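Long-range contacts in peptidase S15/CocE/NonD (Thaumarchaeota archaeon SCGC AB-539-E09, PDB 4PF1), which is an aminopeptidase of the S15 serine peptidase family with an alpha/beta hydrolase fold, and probably releases residues from the amino ends of peptides: residues 170-175 / 276-281; 176-181 / 283-288. One frame throughout, in Å; residues are numbered along the deposited sequence.

Contact 1. Residues 170-175 / 276-281; sequences CTINPH and KMLAQH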
loop_
_atom_site.group_PDB
_atom_site.type_symbol
_atom_site.label_atom_id
_atom_site.label_comp_id
_atom_site.label_asym_id
_atom_site.label_seq_id
_atom_site.Cartn_x
_atom_site.Cartn_y
_atom_site.Cartn_z
ATOM N N CYS A 170 7.375 10.038 41.825
ATOM C CA CYS A 170 6.700 9.175 42.811
ATOM C C CYS A 170 7.706 8.644 43.848
ATOM O O CYS A 170 7.312 8.313 44.970
ATOM C CB CYS A 170 5.973 8.021 42.121
ATOM S SG CYS A 170 4.671 8.535 40.968
ATOM N N THR A 171 8.994 8.547 43.460
ATOM C CA THR A 171 10.071 7.991 44.287
ATOM C C THR A 171 10.657 9.017 45.287
ATOM O O THR A 171 11.467 8.633 46.132
ATOM C CB THR A 171 11.181 7.392 43.400
ATOM O OG1 THR A 171 11.934 8.439 42.787
ATOM C CG2 THR A 171 10.645 6.444 42.347
ATOM N N ILE A 172 10.258 10.306 45.189
ATOM C CA ILE A 172 10.708 11.351 46.124
ATOM C C ILE A 172 9.727 11.380 47.295
ATOM O O ILE A 172 8.526 11.561 47.070
ATOM C CB ILE A 172 10.850 12.738 45.426
ATOM C CG1 ILE A 172 11.809 12.679 44.199
ATOM C CG2 ILE A 172 11.258 13.840 46.427
ATOM C CD1 ILE A 172 13.275 12.179 44.481
ATOM N N ASN A 173 10.241 11.186 48.549
ATOM C CA ASN A 173 9.430 11.053 49.783
ATOM C C ASN A 173 8.240 10.111 49.474
ATOM O O ASN A 173 7.091 10.563 49.399
ATOM C CB ASN A 173 8.964 12.425 50.307
ATOM C CG ASN A 173 10.080 13.421 50.503
ATOM O OD1 ASN A 173 10.127 14.471 49.852
ATOM N ND2 ASN A 173 11.003 13.117 51.410
ATOM N N PRO A 174 8.526 8.835 49.106
ATOM C CA PRO A 174 7.450 7.969 48.608
ATOM C C PRO A 174 6.461 7.519 49.663
ATOM O O PRO A 174 6.817 7.339 50.827
ATOM C CB PRO A 174 8.202 6.773 48.019
ATOM C CG PRO A 174 9.469 6.719 48.764
ATOM C CD PRO A 174 9.834 8.147 49.054
ATOM N N HIS A 175 5.210 7.321 49.232
ATOM C CA HIS A 175 4.151 6.778 50.064
ATOM C C HIS A 175 4.501 5.320 50.367
ATOM O O HIS A 175 4.961 4.618 49.461
ATOM C CB HIS A 175 2.792 6.889 49.345
ATOM C CG HIS A 175 1.619 6.585 50.225
ATOM N ND1 HIS A 175 1.290 5.286 50.560
ATOM C CD2 HIS A 175 0.744 7.424 50.819
ATOM C CE1 HIS A 175 0.231 5.374 51.344
ATOM N NE2 HIS A 175 -0.132 6.642 51.534
ATOM N N LYS A 276 20.627 14.364 38.384
ATOM C CA LYS A 276 21.338 15.089 39.437
ATOM C C LYS A 276 20.458 15.215 40.692
ATOM O O LYS A 276 20.961 15.044 41.806
ATOM C CB LYS A 276 21.792 16.467 38.930
ATOM C CG LYS A 276 22.894 16.383 37.873
ATOM C CD LYS A 276 23.125 17.714 37.167
ATOM C CE LYS A 276 24.209 17.635 36.115
ATOM N NZ LYS A 276 23.763 16.898 34.898
ATOM N N MET A 277 19.138 15.447 40.502
ATOM C CA MET A 277 18.155 15.562 41.587
ATOM C C MET A 277 17.988 14.214 42.334
ATOM O O MET A 277 18.131 14.183 43.557
ATOM C CB MET A 277 16.801 16.062 41.035
ATOM C CG MET A 277 15.803 16.470 42.112
ATOM S SD MET A 277 14.803 15.082 42.721
ATOM C CE MET A 277 13.572 14.977 41.430
ATOM N N LEU A 278 17.694 13.110 41.601
ATOM C CA LEU A 278 17.502 11.773 42.196
ATOM C C LEU A 278 18.765 11.254 42.907
ATOM O O LEU A 278 18.652 10.465 43.852
ATOM C CB LEU A 278 17.045 10.751 41.138
ATOM C CG LEU A 278 15.564 10.798 40.753
ATOM C CD1 LEU A 278 15.350 10.255 39.364
ATOM C CD2 LEU A 278 14.716 10.022 41.736
ATOM N N ALA A 279 19.959 11.704 42.465
ATOM C CA ALA A 279 21.237 11.318 43.070
ATOM C C ALA A 279 21.383 11.905 44.475
ATOM O O ALA A 279 22.030 11.294 45.323
ATOM C CB ALA A 279 22.391 11.774 42.191
ATOM N N GLN A 280 20.750 13.073 44.725
ATOM C CA GLN A 280 20.780 13.774 46.017
ATOM C C GLN A 280 19.662 13.290 46.974
ATOM O O GLN A 280 19.553 13.799 48.094
ATOM C CB GLN A 280 20.660 15.297 45.803
ATOM C CG GLN A 280 21.875 15.932 45.132
ATOM C CD GLN A 280 21.604 17.351 44.695
ATOM O OE1 GLN A 280 20.647 17.637 43.962
ATOM N NE2 GLN A 280 22.469 18.269 45.100
ATOM N N HIS A 281 18.837 12.325 46.535
ATOM C CA HIS A 281 17.738 11.790 47.342
ATOM C C HIS A 281 17.917 10.286 47.609
ATOM O O HIS A 281 18.553 9.605 46.804
ATOM C CB HIS A 281 16.391 12.050 46.652
ATOM C CG HIS A 281 15.924 13.462 46.782
ATOM N ND1 HIS A 281 15.145 13.870 47.851
ATOM C CD2 HIS A 281 16.166 14.529 45.984
ATOM C CE1 HIS A 281 14.923 15.160 47.660
ATOM N NE2 HIS A 281 15.521 15.601 46.550
#
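Apolar side chains and one imidazole make this contact, with Ile-172 at its centre reaching Met-277, Leu-278 and His-281. It is buried and joins the loop between helix 162-169 and strand 178-184 to the end of helix 274-279 and the turn after it. No hydrogen bond crosses it.

The methyl CD1 of Ile-172 does most of the touching. It lies over one face of the His-281 imidazole, 4.1 Å from the ring centroid and 26° off the ring normal, a CH-pi contact. The two side chains cross at about a right angle. CD1 sits nearer the CG side of the ring, while CG2 of Ile-172 approaches ND1 and CE1. Ile-172 and Met-277 meet tip to tip, with CD1 3.7 Å from SD. The Met-277 chain bends at chi2 (-87°) and at chi3 (-81°), which brings SD and CE to the isoleucine. CD2 of Leu-278 completes the group, 3.8 Å from Ile-172 CD1. An alanine at Ile-172 would probably open a gap between the loop and the helix end and leave the His-281 ring without its methyl partner on that face.

CD2 of Leu-278 also packs 3.4 Å from OG1 of Thr-171. That hydroxyl is hydrogen-bonded to Leu-168 O in the preceding helix. In the turn, Gln-280 N bonds to Met-277 O. Leu-122 touches Ile-172, Met-277 and His-281, and Leu-305 and Leu-309 of helix 301-309 touch Leu-278.

The loop follows helix 162-169. The contact is loop-to-helix packing beside the central sheet, typical of the connecting segments of an alpha/beta hydrolase domain.

Contact 2. Residues 176-181 / 283-288; sequences PALKAV and LTVPML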
loop_
_atom_site.group_PDB
_atom_site.type_symbol
_atom_site.label_atom_id
_atom_site.label_comp_id
_atom_site.label_asym_id
_atom_site.label_seq_id
_atom_site.Cartn_x
_atom_site.Cartn_y
_atom_site.Cartn_z
ATOM N N PRO A 176 4.327 4.846 51.631
ATOM C CA PRO A 176 4.698 3.451 51.957
ATOM C C PRO A 176 4.016 2.383 51.088
ATOM O O PRO A 176 4.534 1.269 50.994
ATOM C CB PRO A 176 4.280 3.306 53.428
ATOM C CG PRO A 176 3.361 4.452 53.695
ATOM C CD PRO A 176 3.837 5.558 52.825
ATOM N N ALA A 177 2.876 2.721 50.439
ATOM C CA ALA A 177 2.153 1.790 49.567
ATOM C C ALA A 177 2.831 1.629 48.184
ATOM O O ALA A 177 2.555 0.649 47.493
ATOM C CB ALA A 177 0.713 2.239 49.396
ATOM N N LEU A 178 3.715 2.582 47.783
ATOM C CA LEU A 178 4.443 2.485 46.510
ATOM C C LEU A 178 5.533 1.409 46.639
ATOM O O LEU A 178 6.456 1.552 47.453
ATOM C CB LEU A 178 5.036 3.842 46.078
ATOM C CG LEU A 178 5.744 3.848 44.709
ATOM C CD1 LEU A 178 4.739 3.873 43.562
ATOM C CD2 LEU A 178 6.699 5.009 44.599
ATOM N N LYS A 179 5.399 0.319 45.854
ATOM C CA LYS A 179 6.266 -0.854 45.943
ATOM C C LYS A 179 7.276 -0.977 44.799
ATOM O O LYS A 179 8.261 -1.692 44.962
ATOM C CB LYS A 179 5.420 -2.145 46.026
ATOM C CG LYS A 179 4.406 -2.178 47.186
ATOM C CD LYS A 179 5.068 -2.092 48.580
ATOM C CE LYS A 179 4.048 -1.868 49.671
ATOM N NZ LYS A 179 4.685 -1.698 51.001
ATOM N N ALA A 180 7.027 -0.325 43.638
ATOM C CA ALA A 180 7.923 -0.386 42.468
ATOM C C ALA A 180 7.593 0.697 41.445
ATOM O O ALA A 180 6.473 1.204 41.431
ATOM C CB ALA A 180 7.828 -1.759 41.804
ATOM N N VAL A 181 8.562 1.031 40.567
ATOM C CA VAL A 181 8.366 2.000 39.478
ATOM C C VAL A 181 8.981 1.472 38.169
ATOM O O VAL A 181 10.020 0.807 38.193
ATOM C CB VAL A 181 8.882 3.438 39.793
ATOM C CG1 VAL A 181 7.965 4.167 40.772
ATOM C CG2 VAL A 181 10.326 3.430 40.282
ATOM N N LEU A 283 17.482 6.331 47.538
ATOM C CA LEU A 283 16.977 5.360 46.577
ATOM C C LEU A 283 16.428 4.168 47.360
ATOM O O LEU A 283 17.204 3.378 47.906
ATOM C CB LEU A 283 18.113 4.956 45.620
ATOM C CG LEU A 283 17.823 3.861 44.601
ATOM C CD1 LEU A 283 17.213 4.435 43.330
ATOM C CD2 LEU A 283 19.084 3.108 44.278
ATOM N N THR A 284 15.092 4.095 47.499
ATOM C CA THR A 284 14.428 3.053 48.295
ATOM C C THR A 284 13.442 2.218 47.467
ATOM O O THR A 284 13.190 1.061 47.805
ATOM C CB THR A 284 13.685 3.686 49.490
ATOM O OG1 THR A 284 12.763 4.665 49.006
ATOM C CG2 THR A 284 14.636 4.314 50.516
ATOM N N VAL A 285 12.859 2.819 46.416
ATOM C CA VAL A 285 11.852 2.180 45.566
ATOM C C VAL A 285 12.527 1.381 44.427
ATOM O O VAL A 285 13.349 1.947 43.696
ATOM C CB VAL A 285 10.851 3.237 45.003
ATOM C CG1 VAL A 285 9.734 2.577 44.194
ATOM C CG2 VAL A 285 10.267 4.097 46.125
ATOM N N PRO A 286 12.164 0.081 44.235
ATOM C CA PRO A 286 12.727 -0.684 43.103
ATOM C C PRO A 286 12.373 -0.027 41.768
ATOM O O PRO A 286 11.228 0.383 41.562
ATOM C CB PRO A 286 12.077 -2.066 43.244
ATOM C CG PRO A 286 11.600 -2.127 44.655
ATOM C CD PRO A 286 11.214 -0.736 45.011
ATOM N N MET A 287 13.374 0.125 40.894
ATOM C CA MET A 287 13.234 0.827 39.625
ATOM C C MET A 287 13.646 -0.038 38.445
ATOM O O MET A 287 14.718 -0.648 38.458
ATOM C CB MET A 287 14.096 2.102 39.656
ATOM C CG MET A 287 13.640 3.187 38.704
ATOM S SD MET A 287 14.671 4.680 38.812
ATOM C CE MET A 287 14.406 5.151 40.536
ATOM N N LEU A 288 12.808 -0.048 37.408
ATOM C CA LEU A 288 13.078 -0.725 36.149
ATOM C C LEU A 288 13.140 0.346 35.050
ATOM O O LEU A 288 12.106 0.737 34.500
ATOM C CB LEU A 288 12.004 -1.803 35.863
ATOM C CG LEU A 288 12.199 -2.695 34.615
ATOM C CD1 LEU A 288 13.448 -3.568 34.734
ATOM C CD2 LEU A 288 10.984 -3.580 34.390
#
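Val-181, Val-285 and Pro-286 bury the most surface here, and Val-181 leads. Its backbone forms both hydrogen bonds of the contact. Val-181 N donates to Pro-286 O at 2.9 Å. Leu-288 N donates to Val-181 O at 3.0 Å, with an N-H...O angle of 157°. The two bonds enclose Met-287, giving a single parallel bridge between Val-181 and Met-287. A CA-H...O contact from Met-287 CA to Val-181 O adds to it.

The Val-181 side chain puts CG2 between its own backbone N and carbonyl carbon. From there CG2 meets CG of Met-287 at 3.7 Å and also touches CG1 of Val-285.

Val-285 points toward 178-181, before the hydrogen bonds begin. Its CG1, anti to the backbone N (chi1 -176°), lies 3.9 Å from CD2 of Leu-178 and equally close to Ala-180 CA. The Leu-178 and Val-285 side chains cross at about a right angle.

Pro-286 presses its ring on the strand backbone: CD lies 3.1 Å from Lys-179 O. Proline has no N-H to offer this carbonyl. Within 176-181, Lys-179 turns back and its NZ bonds to Pro-176 O at 3.0 Å.

Strand 178-184 is paired on its other side with strand 154-160, through backbone bonds to Val-155 and Ala-157. Strand 287-292 is paired beyond with strand 319-324, through backbone bonds of Met-287 to Leu-318, just before that strand, and to His-320. Helix 347-365 packs on one face of the sheet, with Phe-359 on Ala-180, Tyr-363 on Pro-286 and Phe-351 on Leu-288.

Overall arrangement
Both contacts are buried, but contact 2 is the more deeply core of the two. It lies in the central sheet, where backbone hydrogen bonds join neighbouring parallel strands. Contact 1 lies beside the sheet, between a loop and a helix end, and depends on side chains alone. It reaches the partly exposed Met-277 and His-281. The two are continuous in the chain: 170-175 runs into 176-181, and helix 274-279 is followed by strand 287-292. They also touch. Thr-171 CG2 packs on Val-181 CG2, and the Pro-174 ring packs on Val-285 and Thr-284. The same two chain regions are thus held together twice, first by apolar packing and then by strand pairing.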